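Local structure of ATP-dependent Clp protease adapter protein ClpS 2 (Agrobacterium tumefaciens, 4YJM) at residues Tyr24-Phe38 / Gly88-Glu102. The protein probably modulates the specificity of ATP-dependent protein degradation by ClpAP, as an N-end-rule adaptor that binds the N-terminal domain of the chaperone ClpA. Residues are numbered along the deposited sequence; the frame is centred on the assembly and turned at random.
Sequences YKVMLLNDDYTPREF and GKEAGFPLMFTTEPE
The Phe-93 ring is sandwiched: Pro-35 CD sits over one face, 3.6 Å from the centroid of the Phe-93 ring, and the carbonyl oxygen of Ala-91 lies above the other. The CD2-CE2 edge of Phe-93 is turned onto a face of Phe-38 in a T-shaped pair, planes at 61°, while Gly-88 N lies in plane at the Phe-38 edge and Leu-95 CD2 sits at the edges of both Phe-38 and Phe-97. Phe-38 extends from the first turn of helix 36-47 across to Gly-88, in the last turn of helix 74-91, its CG trans to the backbone nitrogen (chi1 -175°). Helix 74-91 ends in a Schellman motif at Gly-92. Further along, Leu-28 CD1 packs over one face of Phe-97, 3.6 Å from Phe-97 CZ, and Pro-101 CA makes a CH-pi contact over one face of Tyr-24. These last two pairs belong to the antiparallel strands 24-29 and 97-101, the central and one outer strand of the three-stranded ClpS sheet; Val-26, Leu-28 and Phe-97 line its helix-covered face, where Phe-97 touches Leu-43 and Ala-84. On the other face Lys-25 NZ forms a salt bridge with Glu-100 OE2 at 2.6 Å, approaching from above the carboxylate plane; the lysine chain bends at chi3 (-71°) to get there. Met-27 CB lies against Thr-98 OG1. At the end of the paired region the Leu-29 and Met-96 side chains lie side by side, pointing the same way, with Leu-29 CD1 3.6 Å from Met-96 CG. Past Leu-29 a water bridges the segments, donating to Leu-29 O and Asp-31 OD2 and accepting from Met-96 N. Asp-31 OD1 accepts from Tyr-33 N (an Asx turn) and Thr-34 N (an Asx motif); Thr-34 OG1 donates to Asp-31 OD2. Thus held, the carboxylate packs against Pro-94 CG.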
loop_
_atom_site.group_PDB
_atom_site.type_symbol
_atom_site.label_atom_id
_atom_site.label_comp_id
_atom_site.label_asym_id
_atom_site.label_seq_id
_atom_site.Cartn_x
_atom_site.Cartn_y
_atom_site.Cartn_z
ATOM N N TYR A 24 -1.437 8.841 9.472
ATOM C CA TYR A 24 -2.129 8.516 8.227
ATOM C C TYR A 24 -1.942 7.046 7.877
ATOM O O TYR A 24 -0.836 6.500 7.937
ATOM C CB TYR A 24 -1.631 9.403 7.072
ATOM C CG TYR A 24 -2.300 10.745 7.048
ATOM C CD1 TYR A 24 -2.113 11.655 8.077
ATOM C CD2 TYR A 24 -3.158 11.103 6.013
ATOM C CE1 TYR A 24 -2.771 12.883 8.095
ATOM C CE2 TYR A 24 -3.806 12.346 6.007
ATOM C CZ TYR A 24 -3.588 13.238 7.058
ATOM O OH TYR A 24 -4.214 14.479 7.090
ATOM N N LYS A 25 -3.045 6.403 7.547
ATOM C CA LYS A 25 -3.007 5.032 7.040
ATOM C C LYS A 25 -2.509 5.049 5.608
ATOM O O LYS A 25 -2.914 5.903 4.822
ATOM C CB LYS A 25 -4.399 4.409 7.084
ATOM C CG LYS A 25 -5.027 4.375 8.452
ATOM C CD LYS A 25 -6.405 3.719 8.455
ATOM C CE LYS A 25 -7.408 4.586 7.790
ATOM N NZ LYS A 25 -8.813 4.146 8.038
ATOM N N VAL A 26 -1.631 4.126 5.267
ATOM C CA VAL A 26 -1.378 3.821 3.862
ATOM C C VAL A 26 -2.231 2.606 3.488
ATOM O O VAL A 26 -2.124 1.565 4.134
ATOM C CB VAL A 26 0.127 3.530 3.607
ATOM C CG1 VAL A 26 0.359 3.179 2.144
ATOM C CG2 VAL A 26 0.962 4.722 4.031
ATOM N N MET A 27 -3.052 2.758 2.458
ATOM C CA MET A 27 -4.011 1.746 2.004
ATOM C C MET A 27 -3.552 1.185 0.681
ATOM O O MET A 27 -3.236 1.933 -0.211
ATOM C CB MET A 27 -5.433 2.333 1.793
ATOM C CG MET A 27 -6.000 3.158 2.955
ATOM S SD MET A 27 -6.146 2.143 4.400
ATOM C CE MET A 27 -7.591 1.133 3.975
ATOM N N LEU A 28 -3.554 -0.129 0.556
ATOM C CA LEU A 28 -3.528 -0.806 -0.742
ATOM C C LEU A 28 -4.945 -0.997 -1.286
ATOM O O LEU A 28 -5.825 -1.534 -0.581
ATOM C CB LEU A 28 -2.840 -2.169 -0.591
ATOM C CG LEU A 28 -3.007 -3.097 -1.801
ATOM C CD1 LEU A 28 -2.170 -2.583 -2.980
ATOM C CD2 LEU A 28 -2.652 -4.524 -1.438
ATOM N N LEU A 29 -5.170 -0.631 -2.555
ATOM C CA LEU A 29 -6.471 -0.827 -3.206
ATOM C C LEU A 29 -6.500 -2.089 -4.053
ATOM O O LEU A 29 -5.505 -2.451 -4.666
ATOM C CB LEU A 29 -6.849 0.359 -4.110
ATOM C CG LEU A 29 -6.819 1.763 -3.505
ATOM C CD1 LEU A 29 -7.435 2.744 -4.519
ATOM C CD2 LEU A 29 -7.585 1.822 -2.190
ATOM N N ASN A 30 -7.642 -2.748 -4.085
ATOM C CA ASN A 30 -7.818 -3.914 -4.935
ATOM C C ASN A 30 -7.819 -3.516 -6.393
ATOM O O ASN A 30 -8.259 -2.421 -6.729
ATOM C CB ASN A 30 -9.122 -4.636 -4.596
ATOM C CG ASN A 30 -9.359 -5.872 -5.465
ATOM O OD1 ASN A 30 -8.591 -6.834 -5.423
ATOM N ND2 ASN A 30 -10.442 -5.854 -6.241
ATOM N N ASP A 31 -7.296 -4.395 -7.247
ATOM C CA ASP A 31 -7.588 -4.323 -8.681
ATOM C C ASP A 31 -7.509 -5.694 -9.328
ATOM O O ASP A 31 -6.995 -6.658 -8.724
ATOM C CB ASP A 31 -6.647 -3.347 -9.397
ATOM C CG ASP A 31 -5.203 -3.873 -9.527
ATOM O OD1 ASP A 31 -4.978 -4.867 -10.230
ATOM O OD2 ASP A 31 -4.297 -3.265 -8.930
ATOM N N ASP A 32 -7.973 -5.739 -10.571
ATOM C CA ASP A 32 -8.068 -6.965 -11.362
ATOM C C ASP A 32 -6.862 -7.270 -12.234
ATOM O O ASP A 32 -6.880 -8.269 -12.944
ATOM C CB ASP A 32 -9.269 -6.903 -12.317
ATOM C CG ASP A 32 -10.589 -6.739 -11.615
ATOM O OD1 ASP A 32 -10.708 -7.161 -10.450
ATOM O OD2 ASP A 32 -11.521 -6.205 -12.260
ATOM N N TYR A 33 -5.842 -6.412 -12.232
ATOM C CA TYR A 33 -4.884 -6.419 -13.350
ATOM C C TYR A 33 -3.432 -6.506 -12.914
ATOM O O TYR A 33 -2.584 -6.967 -13.669
ATOM C CB TYR A 33 -5.074 -5.170 -14.216
ATOM C CG TYR A 33 -6.349 -5.217 -15.011
ATOM C CD1 TYR A 33 -6.451 -6.016 -16.145
ATOM C CD2 TYR A 33 -7.458 -4.483 -14.623
ATOM C CE1 TYR A 33 -7.619 -6.077 -16.868
ATOM C CE2 TYR A 33 -8.632 -4.536 -15.346
ATOM C CZ TYR A 33 -8.706 -5.334 -16.465
ATOM O OH TYR A 33 -9.873 -5.393 -17.185
ATOM N N THR A 34 -3.138 -6.070 -11.704
ATOM C CA THR A 34 -1.761 -6.117 -11.242
ATOM C C THR A 34 -1.450 -7.525 -10.770
ATOM O O THR A 34 -2.157 -8.050 -9.911
ATOM C CB THR A 34 -1.510 -5.103 -10.088
ATOM O OG1 THR A 34 -1.987 -3.789 -10.452
ATOM C CG2 THR A 34 -0.020 -5.036 -9.770
ATOM N N PRO A 35 -0.362 -8.137 -11.275
ATOM C CA PRO A 35 -0.086 -9.498 -10.801
ATOM C C PRO A 35 0.218 -9.583 -9.313
ATOM O O PRO A 35 0.925 -8.744 -8.753
ATOM C CB PRO A 35 1.145 -9.926 -11.620
ATOM C CG PRO A 35 1.191 -9.005 -12.780
ATOM C CD PRO A 35 0.579 -7.711 -12.326
ATOM N N ARG A 36 -0.305 -10.639 -8.700
ATOM C CA ARG A 36 -0.150 -10.902 -7.280
ATOM C C ARG A 36 1.332 -10.871 -6.877
ATOM O O ARG A 36 1.702 -10.294 -5.863
ATOM C CB ARG A 36 -0.791 -12.260 -6.964
ATOM C CG ARG A 36 -0.731 -12.721 -5.513
ATOM C CD ARG A 36 -1.640 -13.935 -5.265
ATOM N NE ARG A 36 -3.013 -13.690 -5.707
ATOM C CZ ARG A 36 -3.558 -14.166 -6.826
ATOM N NH1 ARG A 36 -2.865 -14.944 -7.649
ATOM N NH2 ARG A 36 -4.814 -13.864 -7.119
ATOM N N GLU A 37 2.180 -11.483 -7.686
ATOM C CA GLU A 37 3.587 -11.602 -7.348
ATOM C C GLU A 37 4.310 -10.258 -7.472
ATOM O O GLU A 37 5.308 -10.037 -6.790
ATOM C CB GLU A 37 4.257 -12.659 -8.222
ATOM C CG GLU A 37 3.851 -14.076 -7.865
ATOM C CD GLU A 37 4.036 -14.376 -6.391
ATOM O OE1 GLU A 37 4.976 -13.824 -5.780
ATOM O OE2 GLU A 37 3.227 -15.151 -5.839
ATOM N N PHE A 38 3.806 -9.372 -8.330
ATOM C CA PHE A 38 4.343 -8.013 -8.425
ATOM C C PHE A 38 4.013 -7.244 -7.165
ATOM O O PHE A 38 4.872 -6.557 -6.619
ATOM C CB PHE A 38 3.799 -7.254 -9.645
ATOM C CG PHE A 38 4.422 -5.877 -9.836
ATOM C CD1 PHE A 38 5.728 -5.737 -10.322
ATOM C CD2 PHE A 38 3.711 -4.735 -9.537
ATOM C CE1 PHE A 38 6.299 -4.461 -10.490
ATOM C CE2 PHE A 38 4.276 -3.473 -9.687
ATOM C CZ PHE A 38 5.557 -3.335 -10.165
ATOM N N GLY A 88 4.045 0.486 -9.865
ATOM C CA GLY A 88 3.015 -0.139 -10.682
ATOM C C GLY A 88 2.715 0.659 -11.928
ATOM O O GLY A 88 2.649 0.140 -13.059
ATOM N N LYS A 89 2.574 1.954 -11.723
ATOM C CA LYS A 89 2.231 2.859 -12.816
ATOM C C LYS A 89 3.232 2.724 -13.971
ATOM O O LYS A 89 2.844 2.530 -15.114
ATOM C CB LYS A 89 2.178 4.298 -12.303
ATOM C CG LYS A 89 1.571 5.306 -13.275
ATOM C CD LYS A 89 1.591 6.730 -12.727
ATOM C CE LYS A 89 3.006 7.194 -12.438
ATOM N NZ LYS A 89 3.104 8.655 -12.188
ATOM N N GLU A 90 4.527 2.779 -13.668
ATOM C CA GLU A 90 5.535 2.770 -14.708
ATOM C C GLU A 90 5.754 1.370 -15.290
ATOM O O GLU A 90 6.457 1.224 -16.275
ATOM C CB GLU A 90 6.843 3.345 -14.164
ATOM C CG GLU A 90 6.702 4.767 -13.632
ATOM C CD GLU A 90 6.194 5.759 -14.706
ATOM O OE1 GLU A 90 6.290 5.474 -15.912
ATOM O OE2 GLU A 90 5.704 6.838 -14.343
ATOM N N ALA A 91 5.137 0.364 -14.677
ATOM C CA ALA A 91 5.090 -0.983 -15.247
ATOM C C ALA A 91 3.838 -1.193 -16.096
ATOM O O ALA A 91 3.679 -2.240 -16.711
ATOM C CB ALA A 91 5.132 -2.021 -14.136
ATOM N N GLY A 92 2.939 -0.214 -16.109
ATOM C CA GLY A 92 1.729 -0.316 -16.910
ATOM C C GLY A 92 0.593 -1.001 -16.177
ATOM O O GLY A 92 -0.342 -1.472 -16.805
ATOM N N PHE A 93 0.683 -1.068 -14.850
ATOM C CA PHE A 93 -0.363 -1.651 -14.015
ATOM C C PHE A 93 -1.159 -0.557 -13.308
ATOM O O PHE A 93 -0.627 0.535 -13.070
ATOM C CB PHE A 93 0.223 -2.571 -12.960
ATOM C CG PHE A 93 0.997 -3.721 -13.512
ATOM C CD1 PHE A 93 0.503 -4.492 -14.550
ATOM C CD2 PHE A 93 2.232 -4.030 -12.980
ATOM C CE1 PHE A 93 1.248 -5.566 -15.055
ATOM C CE2 PHE A 93 2.970 -5.097 -13.462
ATOM C CZ PHE A 93 2.478 -5.864 -14.505
ATOM N N PRO A 94 -2.425 -0.855 -12.943
ATOM C CA PRO A 94 -3.275 0.109 -12.234
ATOM C C PRO A 94 -3.049 0.129 -10.722
ATOM O O PRO A 94 -3.771 0.842 -10.037
ATOM C CB PRO A 94 -4.692 -0.375 -12.575
ATOM C CG PRO A 94 -4.557 -1.839 -12.701
ATOM C CD PRO A 94 -3.185 -2.065 -13.327
ATOM N N LEU A 95 -2.071 -0.633 -10.226
ATOM C CA LEU A 95 -1.746 -0.676 -8.795
ATOM C C LEU A 95 -1.761 0.699 -8.133
ATOM O O LEU A 95 -1.081 1.630 -8.567
ATOM C CB LEU A 95 -0.356 -1.311 -8.590
ATOM C CG LEU A 95 0.115 -1.447 -7.143
ATOM C CD1 LEU A 95 -0.792 -2.412 -6.376
ATOM C CD2 LEU A 95 1.524 -1.942 -7.168
ATOM N N MET A 96 -2.527 0.811 -7.062
ATOM C CA MET A 96 -2.716 2.074 -6.352
ATOM C C MET A 96 -2.645 1.958 -4.839
ATOM O O MET A 96 -3.337 1.121 -4.229
ATOM C CB MET A 96 -4.093 2.661 -6.739
ATOM C CG MET A 96 -4.421 3.998 -6.057
ATOM S SD MET A 96 -3.331 5.336 -6.574
ATOM C CE MET A 96 -3.597 5.278 -8.324
ATOM N N PHE A 97 -1.778 2.784 -4.239
ATOM C CA PHE A 97 -1.728 2.989 -2.797
ATOM C C PHE A 97 -2.204 4.406 -2.489
ATOM O O PHE A 97 -1.856 5.331 -3.216
ATOM C CB PHE A 97 -0.344 2.796 -2.247
ATOM C CG PHE A 97 0.166 1.391 -2.350
ATOM C CD1 PHE A 97 0.282 0.618 -1.220
ATOM C CD2 PHE A 97 0.569 0.859 -3.581
ATOM C CE1 PHE A 97 0.776 -0.681 -1.306
ATOM C CE2 PHE A 97 1.072 -0.422 -3.667
ATOM C CZ PHE A 97 1.172 -1.186 -2.548
ATOM N N THR A 98 -3.007 4.563 -1.433
ATOM C CA THR A 98 -3.554 5.879 -1.071
ATOM C C THR A 98 -3.242 6.166 0.396
ATOM O O THR A 98 -2.804 5.280 1.117
ATOM C CB THR A 98 -5.087 5.945 -1.289
ATOM O OG1 THR A 98 -5.716 5.034 -0.378
ATOM C CG2 THR A 98 -5.467 5.513 -2.670
ATOM N N THR A 99 -3.472 7.393 0.858
ATOM C CA THR A 99 -3.422 7.663 2.291
ATOM C C THR A 99 -4.766 8.160 2.787
ATOM O O THR A 99 -5.553 8.738 2.048
ATOM C CB THR A 99 -2.366 8.719 2.658
ATOM O OG1 THR A 99 -2.772 10.001 2.167
ATOM C CG2 THR A 99 -0.995 8.369 2.078
ATOM N N GLU A 100 -5.024 7.937 4.063
ATOM C CA GLU A 100 -6.177 8.525 4.691
ATOM C C GLU A 100 -5.884 8.733 6.150
ATOM O O GLU A 100 -5.160 7.975 6.784
ATOM C CB GLU A 100 -7.451 7.681 4.489
ATOM C CG GLU A 100 -7.518 6.407 5.194
ATOM C CD GLU A 100 -8.811 5.635 4.862
ATOM O OE1 GLU A 100 -9.086 5.388 3.663
ATOM O OE2 GLU A 100 -9.542 5.296 5.818
ATOM N N PRO A 101 -6.476 9.782 6.700
ATOM C CA PRO A 101 -6.175 10.089 8.084
ATOM C C PRO A 101 -6.767 9.007 8.988
ATOM O O PRO A 101 -7.826 8.466 8.663
ATOM C CB PRO A 101 -6.855 11.465 8.285
ATOM C CG PRO A 101 -7.848 11.591 7.195
ATOM C CD PRO A 101 -7.304 10.809 6.052
ATOM N N GLU A 102 -6.100 8.675 10.091
ATOM C CA GLU A 102 -6.676 7.699 11.032
ATOM C C GLU A 102 -7.667 8.380 11.971
ATOM O O GLU A 102 -8.088 9.514 11.730
ATOM C CB GLU A 102 -5.589 6.949 11.837
ATOM C CG GLU A 102 -4.924 7.684 12.989
ATOM C CD GLU A 102 -4.232 6.737 14.004
ATOM O OE1 GLU A 102 -4.475 5.501 13.987
ATOM O OE2 GLU A 102 -3.443 7.241 14.830
HETATM O O HOH W 1 -4.686 -1.372 -6.995
#